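PDB 3ETZ: adhesin A from Fusobacterium nucleatum, which acts as a bacterial cell adhesin, folding as an antiparallel helical hairpin that oligomerises through a leucine-chain motif and probably mediates attachment to host cells. Local coordinates for residues 31-34 against 35-39; 41-44 against 45-49; 51-54 against 55-58. The protein carries 1 engineered substitution. One frame throughout, in Å; residues are numbered along the deposited sequence.

Contact 1 of 3, residues 31-34 against 35-39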
loop_
_atom_site.group_PDB
_atom_site.type_symbol
_atom_site.label_atom_id
_atom_site.label_comp_id
_atom_site.label_asym_id
_atom_site.label_seq_id
_atom_site.Cartn_x
_atom_site.Cartn_y
_atom_site.Cartn_z
ATOM N N GLU A 31 -12.350 8.146 1.010
ATOM C CA GLU A 31 -11.675 7.453 -0.085
ATOM C C GLU A 31 -10.263 7.022 0.364
ATOM O O GLU A 31 -9.820 5.909 0.066
ATOM C CB GLU A 31 -11.613 8.378 -1.321
ATOM C CG GLU A 31 -10.660 7.965 -2.455
ATOM C CD GLU A 31 -11.035 6.651 -3.137
ATOM O OE1 GLU A 31 -12.249 6.343 -3.240
ATOM O OE2 GLU A 31 -10.106 5.938 -3.599
ATOM N N GLU A 32 -9.576 7.889 1.090
ATOM C CA GLU A 32 -8.224 7.573 1.583
ATOM C C GLU A 32 -8.281 6.397 2.564
ATOM O O GLU A 32 -7.360 5.555 2.621
ATOM C CB GLU A 32 -7.606 8.780 2.280
ATOM C CG GLU A 32 -7.355 9.970 1.361
ATOM C CD GLU A 32 -7.110 11.272 2.141
ATOM O OE1 GLU A 32 -7.386 11.311 3.367
ATOM O OE2 GLU A 32 -6.663 12.267 1.525
ATOM N N ARG A 33 -9.385 6.328 3.307
ATOM C CA ARG A 33 -9.572 5.263 4.282
ATOM C C ARG A 33 -9.783 3.945 3.568
ATOM O O ARG A 33 -9.212 2.922 3.961
ATOM C CB ARG A 33 -10.776 5.562 5.194
ATOM C CG ARG A 33 -11.226 4.370 6.049
ATOM C CD ARG A 33 -12.360 4.767 7.005
ATOM N NE ARG A 33 -11.845 5.528 8.142
ATOM C CZ ARG A 33 -12.595 6.172 9.036
ATOM N NH1 ARG A 33 -13.924 6.165 8.943
ATOM N NH2 ARG A 33 -12.011 6.820 10.035
ATOM N N ALA A 34 -10.609 3.961 2.520
ATOM C CA ALA A 34 -10.865 2.753 1.772
ATOM C C ALA A 34 -9.577 2.278 1.089
ATOM O O ALA A 34 -9.373 1.067 0.906
ATOM C CB ALA A 34 -11.967 2.992 0.749
ATOM N N GLN A 35 -8.711 3.221 0.709
ATOM C CA GLN A 35 -7.432 2.870 0.076
ATOM C C GLN A 35 -6.477 2.227 1.100
ATOM O O GLN A 35 -5.745 1.308 0.780
ATOM C CB GLN A 35 -6.761 4.118 -0.522
ATOM C CG GLN A 35 -7.499 4.670 -1.784
ATOM C CD GLN A 35 -7.002 6.035 -2.229
ATOM O OE1 GLN A 35 -6.158 6.637 -1.582
ATOM N NE2 GLN A 35 -7.537 6.529 -3.339
ATOM N N ALA A 36 -6.494 2.715 2.335
ATOM C CA ALA A 36 -5.626 2.175 3.372
ATOM C C ALA A 36 -6.142 0.809 3.792
ATOM O O ALA A 36 -5.344 -0.106 4.018
ATOM C CB ALA A 36 -5.577 3.137 4.581
ATOM N N ASP A 37 -7.476 0.667 3.879
ATOM C CA ASP A 37 -8.077 -0.615 4.250
ATOM C C ASP A 37 -7.704 -1.674 3.214
ATOM O O ASP A 37 -7.390 -2.806 3.572
ATOM C CB ASP A 37 -9.620 -0.539 4.355
ATOM C CG ASP A 37 -10.107 0.268 5.570
ATOM O OD1 ASP A 37 -9.337 0.443 6.527
ATOM O OD2 ASP A 37 -11.277 0.721 5.563
ATOM N N ALA A 38 -7.746 -1.314 1.930
ATOM C CA ALA A 38 -7.371 -2.257 0.876
ATOM C C ALA A 38 -5.895 -2.629 0.975
ATOM O O ALA A 38 -5.519 -3.796 0.854
ATOM C CB ALA A 38 -7.649 -1.646 -0.530
ATOM N N ALA A 39 -5.045 -1.625 1.123
ATOM C CA ALA A 39 -3.621 -1.868 1.238
ATOM C C ALA A 39 -3.340 -2.820 2.425
ATOM O O ALA A 39 -2.446 -3.665 2.361
ATOM C CB ALA A 39 -2.874 -0.529 1.449
#

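Contact 2 of 3, residues 41-44 against 45-49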
loop_
_atom_site.group_PDB
_atom_site.type_symbol
_atom_site.label_atom_id
_atom_site.label_comp_id
_atom_site.label_asym_id
_atom_site.label_seq_id
_atom_site.Cartn_x
_atom_site.Cartn_y
_atom_site.Cartn_z
ATOM N N GLN A 41 -5.204 -5.261 3.592
ATOM C CA GLN A 41 -5.573 -6.608 3.165
ATOM C C GLN A 41 -4.509 -7.189 2.208
ATOM O O GLN A 41 -4.054 -8.328 2.379
ATOM C CB GLN A 41 -6.940 -6.535 2.483
ATOM C CG GLN A 41 -7.723 -7.827 2.399
ATOM C CD GLN A 41 -9.161 -7.588 1.933
ATOM O OE1 GLN A 41 -9.863 -6.722 2.465
ATOM N NE2 GLN A 41 -9.600 -8.359 0.945
ATOM N N ALA A 42 -4.123 -6.402 1.201
ATOM C CA ALA A 42 -3.130 -6.819 0.225
ATOM C C ALA A 42 -1.768 -7.013 0.907
ATOM O O ALA A 42 -1.040 -7.934 0.596
ATOM C CB ALA A 42 -3.020 -5.768 -0.889
ATOM N N LEU A 43 -1.419 -6.120 1.823
ATOM C CA LEU A 43 -0.147 -6.252 2.521
ATOM C C LEU A 43 -0.088 -7.576 3.307
ATOM O O LEU A 43 0.912 -8.292 3.253
ATOM C CB LEU A 43 0.059 -5.082 3.480
ATOM C CG LEU A 43 1.293 -5.204 4.385
ATOM C CD1 LEU A 43 2.556 -5.321 3.501
ATOM C CD2 LEU A 43 1.383 -3.995 5.310
ATOM N N ALA A 44 -1.156 -7.897 4.028
ATOM C CA ALA A 44 -1.197 -9.145 4.825
ATOM C C ALA A 44 -1.044 -10.377 3.926
ATOM O O ALA A 44 -0.326 -11.331 4.258
ATOM C CB ALA A 44 -2.524 -9.223 5.646
ATOM N N GLN A 45 -1.692 -10.353 2.768
ATOM C CA GLN A 45 -1.592 -11.478 1.870
ATOM C C GLN A 45 -0.178 -11.536 1.310
ATOM O O GLN A 45 0.401 -12.615 1.163
ATOM C CB GLN A 45 -2.644 -11.372 0.760
ATOM C CG GLN A 45 -2.459 -12.426 -0.316
ATOM C CD GLN A 45 -3.730 -12.733 -1.099
ATOM O OE1 GLN A 45 -4.413 -11.827 -1.599
ATOM N NE2 GLN A 45 -4.050 -14.025 -1.216
ATOM N N ASN A 46 0.395 -10.371 1.016
ATOM C CA ASN A 46 1.756 -10.312 0.492
ATOM C C ASN A 46 2.805 -10.821 1.493
ATOM O O ASN A 46 3.749 -11.506 1.102
ATOM C CB ASN A 46 2.125 -8.877 0.089
ATOM C CG ASN A 46 1.634 -8.519 -1.323
ATOM O OD1 ASN A 46 1.543 -7.339 -1.698
ATOM N ND2 ASN A 46 1.339 -9.528 -2.105
ATOM N N GLU A 47 2.662 -10.463 2.758
ATOM C CA GLU A 47 3.622 -10.925 3.779
ATOM C C GLU A 47 3.694 -12.463 3.816
ATOM O O GLU A 47 4.780 -13.040 3.960
ATOM C CB GLU A 47 3.222 -10.359 5.156
ATOM C CG GLU A 47 3.339 -8.841 5.150
ATOM C CD GLU A 47 3.091 -8.171 6.488
ATOM O OE1 GLU A 47 2.133 -8.540 7.196
ATOM O OE2 GLU A 47 3.854 -7.243 6.820
ATOM N N GLN A 48 2.537 -13.107 3.692
ATOM C CA GLN A 48 2.437 -14.558 3.698
ATOM C C GLN A 48 3.204 -15.102 2.502
ATOM O O GLN A 48 4.037 -15.994 2.628
ATOM C CB GLN A 48 0.964 -14.977 3.616
ATOM C CG GLN A 48 0.735 -16.459 3.778
ATOM C CD GLN A 48 1.351 -16.963 5.056
ATOM O OE1 GLN A 48 1.084 -16.418 6.137
ATOM N NE2 GLN A 48 2.191 -17.999 4.952
ATOM N N VAL A 49 2.923 -14.558 1.325
ATOM C CA VAL A 49 3.611 -14.992 0.119
ATOM C C VAL A 49 5.117 -14.765 0.202
ATOM O O VAL A 49 5.915 -15.615 -0.208
ATOM C CB VAL A 49 3.063 -14.230 -1.130
ATOM C CG1 VAL A 49 3.959 -14.492 -2.339
ATOM C CG2 VAL A 49 1.640 -14.662 -1.420
#

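Contact 3 of 3, residues 51-54 against 55-58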
loop_
_atom_site.group_PDB
_atom_site.type_symbol
_atom_site.label_atom_id
_atom_site.label_comp_id
_atom_site.label_asym_id
_atom_site.label_seq_id
_atom_site.Cartn_x
_atom_site.Cartn_y
_atom_site.Cartn_z
ATOM N N ASN A 51 7.050 -14.576 2.849
ATOM C CA ASN A 51 7.709 -15.481 3.786
ATOM C C ASN A 51 7.893 -16.872 3.177
ATOM O O ASN A 51 8.995 -17.445 3.220
ATOM C CB ASN A 51 6.910 -15.586 5.083
ATOM C CG ASN A 51 6.917 -14.309 5.875
ATOM O OD1 ASN A 51 7.756 -13.431 5.670
ATOM N ND2 ASN A 51 5.994 -14.203 6.801
ATOM N N GLU A 52 6.817 -17.392 2.597
ATOM C CA GLU A 52 6.848 -18.712 1.989
ATOM C C GLU A 52 7.851 -18.792 0.854
ATOM O O GLU A 52 8.591 -19.788 0.738
ATOM C CB GLU A 52 5.463 -19.072 1.464
ATOM C CG GLU A 52 4.484 -19.428 2.567
ATOM C CD GLU A 52 3.055 -19.537 2.066
ATOM O OE1 GLU A 52 2.858 -19.670 0.837
ATOM O OE2 GLU A 52 2.130 -19.493 2.907
ATOM N N LEU A 53 7.881 -17.749 0.014
ATOM C CA LEU A 53 8.793 -17.722 -1.117
ATOM C C LEU A 53 10.243 -17.473 -0.694
ATOM O O LEU A 53 11.176 -17.954 -1.321
ATOM C CB LEU A 53 8.312 -16.685 -2.149
ATOM C CG LEU A 53 7.598 -17.226 -3.416
ATOM C CD1 LEU A 53 7.005 -18.629 -3.191
ATOM C CD2 LEU A 53 6.557 -16.244 -3.910
ATOM N N SER A 54 10.440 -16.712 0.360
ATOM C CA SER A 54 11.793 -16.479 0.837
ATOM C C SER A 54 12.333 -17.812 1.343
ATOM O O SER A 54 13.498 -18.128 1.171
ATOM C CB SER A 54 11.808 -15.451 1.969
ATOM O OG SER A 54 11.452 -14.173 1.476
ATOM N N GLN A 55 11.480 -18.600 1.974
ATOM C CA GLN A 55 11.926 -19.898 2.495
ATOM C C GLN A 55 12.317 -20.771 1.300
ATOM O O GLN A 55 13.357 -21.444 1.283
ATOM C CB GLN A 55 10.800 -20.566 3.279
ATOM C CG GLN A 55 11.242 -21.880 3.920
ATOM C CD GLN A 55 10.086 -22.657 4.517
ATOM O OE1 GLN A 55 9.116 -22.075 4.990
ATOM N NE2 GLN A 55 10.196 -23.987 4.511
ATOM N N ARG A 56 11.481 -20.737 0.270
ATOM C CA ARG A 56 11.761 -21.508 -0.928
ATOM C C ARG A 56 13.073 -21.106 -1.600
ATOM O O ARG A 56 13.885 -21.966 -1.960
ATOM C CB ARG A 56 10.602 -21.360 -1.924
ATOM C CG ARG A 56 10.793 -22.174 -3.201
ATOM C CD ARG A 56 9.586 -22.026 -4.133
ATOM N NE ARG A 56 8.396 -22.691 -3.611
ATOM C CZ ARG A 56 7.240 -22.767 -4.269
ATOM N NH1 ARG A 56 7.124 -22.208 -5.470
ATOM N NH2 ARG A 56 6.209 -23.418 -3.742
ATOM N N ALA A 57 13.286 -19.806 -1.783
ATOM C CA ALA A 57 14.508 -19.325 -2.437
ATOM C C ALA A 57 15.747 -19.670 -1.633
ATOM O O ALA A 57 16.784 -20.044 -2.205
ATOM C CB ALA A 57 14.449 -17.797 -2.664
ATOM N N GLN A 58 15.648 -19.536 -0.315
ATOM C CA GLN A 58 16.777 -19.849 0.552
ATOM C C GLN A 58 17.141 -21.339 0.469
ATOM O O GLN A 58 18.314 -21.694 0.424
ATOM C CB GLN A 58 16.431 -19.427 1.983
ATOM C CG GLN A 58 16.453 -17.870 2.108
ATOM C CD GLN A 58 15.920 -17.349 3.415
ATOM O OE1 GLN A 58 15.892 -18.062 4.411
ATOM N NE2 GLN A 58 15.506 -16.085 3.421
#

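Contact 1 of 3, residues 31-34 against 35-39
The carboxylate of Glu-31 and the amide of Gln-35 meet with their planes 77° apart, almost perpendicular: the amide nitrogen comes up beside the carboxylate at OE2 instead of stacking on it, and OE2 stands off the amide plane. Glu-31 OE2 receives a weak hydrogen bond from Gln-35 NE2; the two atoms are only 2.6 Å apart, but the angle at the hydrogen is a poor 129°, as the offset from the amide plane would lead one to expect. Both side chains shape this meeting. In Glu-31, CG is opposite the backbone N, and a bend at chi2 carries the carboxylate on towards the next turn of the helix. Gln-35 is extended beyond CG, and its CG passes 3.2 Å from Glu-31 O, the same oxygen that accepts the backbone N-H of Gln-35.

Arg-33 and Asp-37 make a second i, i+4 pair. Their guanidinium and carboxylate planes are only 19° apart, but the two groups stay apart, so no stack or salt bridge forms; the chains simply run alongside each other. The contact falls on the aliphatic part of the arginine, with Arg-33 CG 3.7 Å from Asp-37 OD2. Arg-33 NE stays 5.5 Å from Asp-37 OD2. Asp-37 N donates to Arg-33 O at 2.8 Å, the shortest backbone bond here.

Glu-31, Arg-33 and Asp-37 are exposed, where charge is easily solvated; the long Arg-33 can also rest on Phe-101 and Gln-105 of helix 70-108. The small Ala-36 is buried and touches Phe-101. Glu-32 has its own partner in a salt bridge with Arg-28, one turn earlier. The chemistry implies a helix surface held by regular backbone bonds: the side-chain pairs add a bent amide–carboxylate bond and, between Arg-33 and Asp-37, probably no more than a weak, solvent-screened attraction.

Contact 2 of 3, residues 41-44 against 45-49
Leu-43 and Glu-47, one helical turn apart, form the close side of this contact. Leu-43 O accepts the backbone N-H of Glu-47 at 2.8 Å, and Glu-47 CG comes within 3.1 Å of the same oxygen. With chi1 of -65° setting its CG beside its own backbone N, Glu-47 runs out in an extended chain that passes obliquely over the leucine, and Leu-43 CD1 lies 4.0 Å from Glu-47 CG. A glutamate suits this place because its methylene groups, together with one carboxylate oxygen, OE2, can lie along Leu-43, while the residue as a whole remains partly exposed. Both side chains also touch Met-91 of helix 70-108.

The other side is looser. Gln-48 N reaches Ala-44 O in a weak bond of 3.4 Å, and the exposed Gln-45 turns the end of its side chain away from the preceding turn. Gln-48 finds its polar partner further along the helix, where NE2 bonds to Glu-52. The small Ala-42 lies against Gln-94, and Ala-44 is exposed. A leucine on the face towards the partner helix, with glutamines outside, is typical of an amphipathic helix in an antiparallel helical hairpin.

Contact 3 of 3, residues 51-54 against 55-58
Leu-53 O accepts the N-H of Ala-57 at 2.8 Å, the shortest sound polar bond of this contact and a nearly straight one, with 166° at the hydrogen. The methyl of Ala-57 is buried, and its small size lets the helix come close to its neighbour.

The side chain of Leu-53 also reaches forward to Arg-56. Its CD1 lies 4.1 Å above one face of the guanidinium, offset towards the rim, so that a methyl group meets the flat, weakly solvated surface of the cation. Arg-56 is put there by a CG opposite its backbone N, chi1 -178°, and by a bend at chi3. Its NH1 has a firmer partner in the hydroxyl of Tyr-80, which may limit rotation of the group.

Ser-54 and Gln-58 are linked mainly through the backbone: Gln-58 N donates to Ser-54 O at 3.0 Å. In Gln-58 a chi1 of -73° sets CG beside the backbone N, and the extended chain passes the carbonyl oxygen, with Gln-58 CG 3.1 Å from Ser-54 O. The serine hydroxyl turns back to Tyr-50 O, as is common for serine within a helix, since this satisfies OG without an outside partner.

Leu-53, Ser-54 and Ala-57 face helix 70-108, where Tyr-80 and Leu-84 receive them, while Glu-52 and Gln-55 stay on the exposed flank.

Following the chain from the N terminus, contact 1 (31-39), contact 2 (41-49) and contact 3 (51-58) come in series along the single long helix 5-63. None closes a loop beyond a helical turn, and none nests with or crosses another. The centres of neighbouring contacts are about 15 and 14 Å apart, and those of contacts 1 and 3 about 29 Å, so the three follow an almost straight line. What joins them to the rest of the fold is helix 70-108, which returns antiparallel: contact 3, nearest the hairpin bend, meets its early part, contact 2 its middle and contact 1 its last turns.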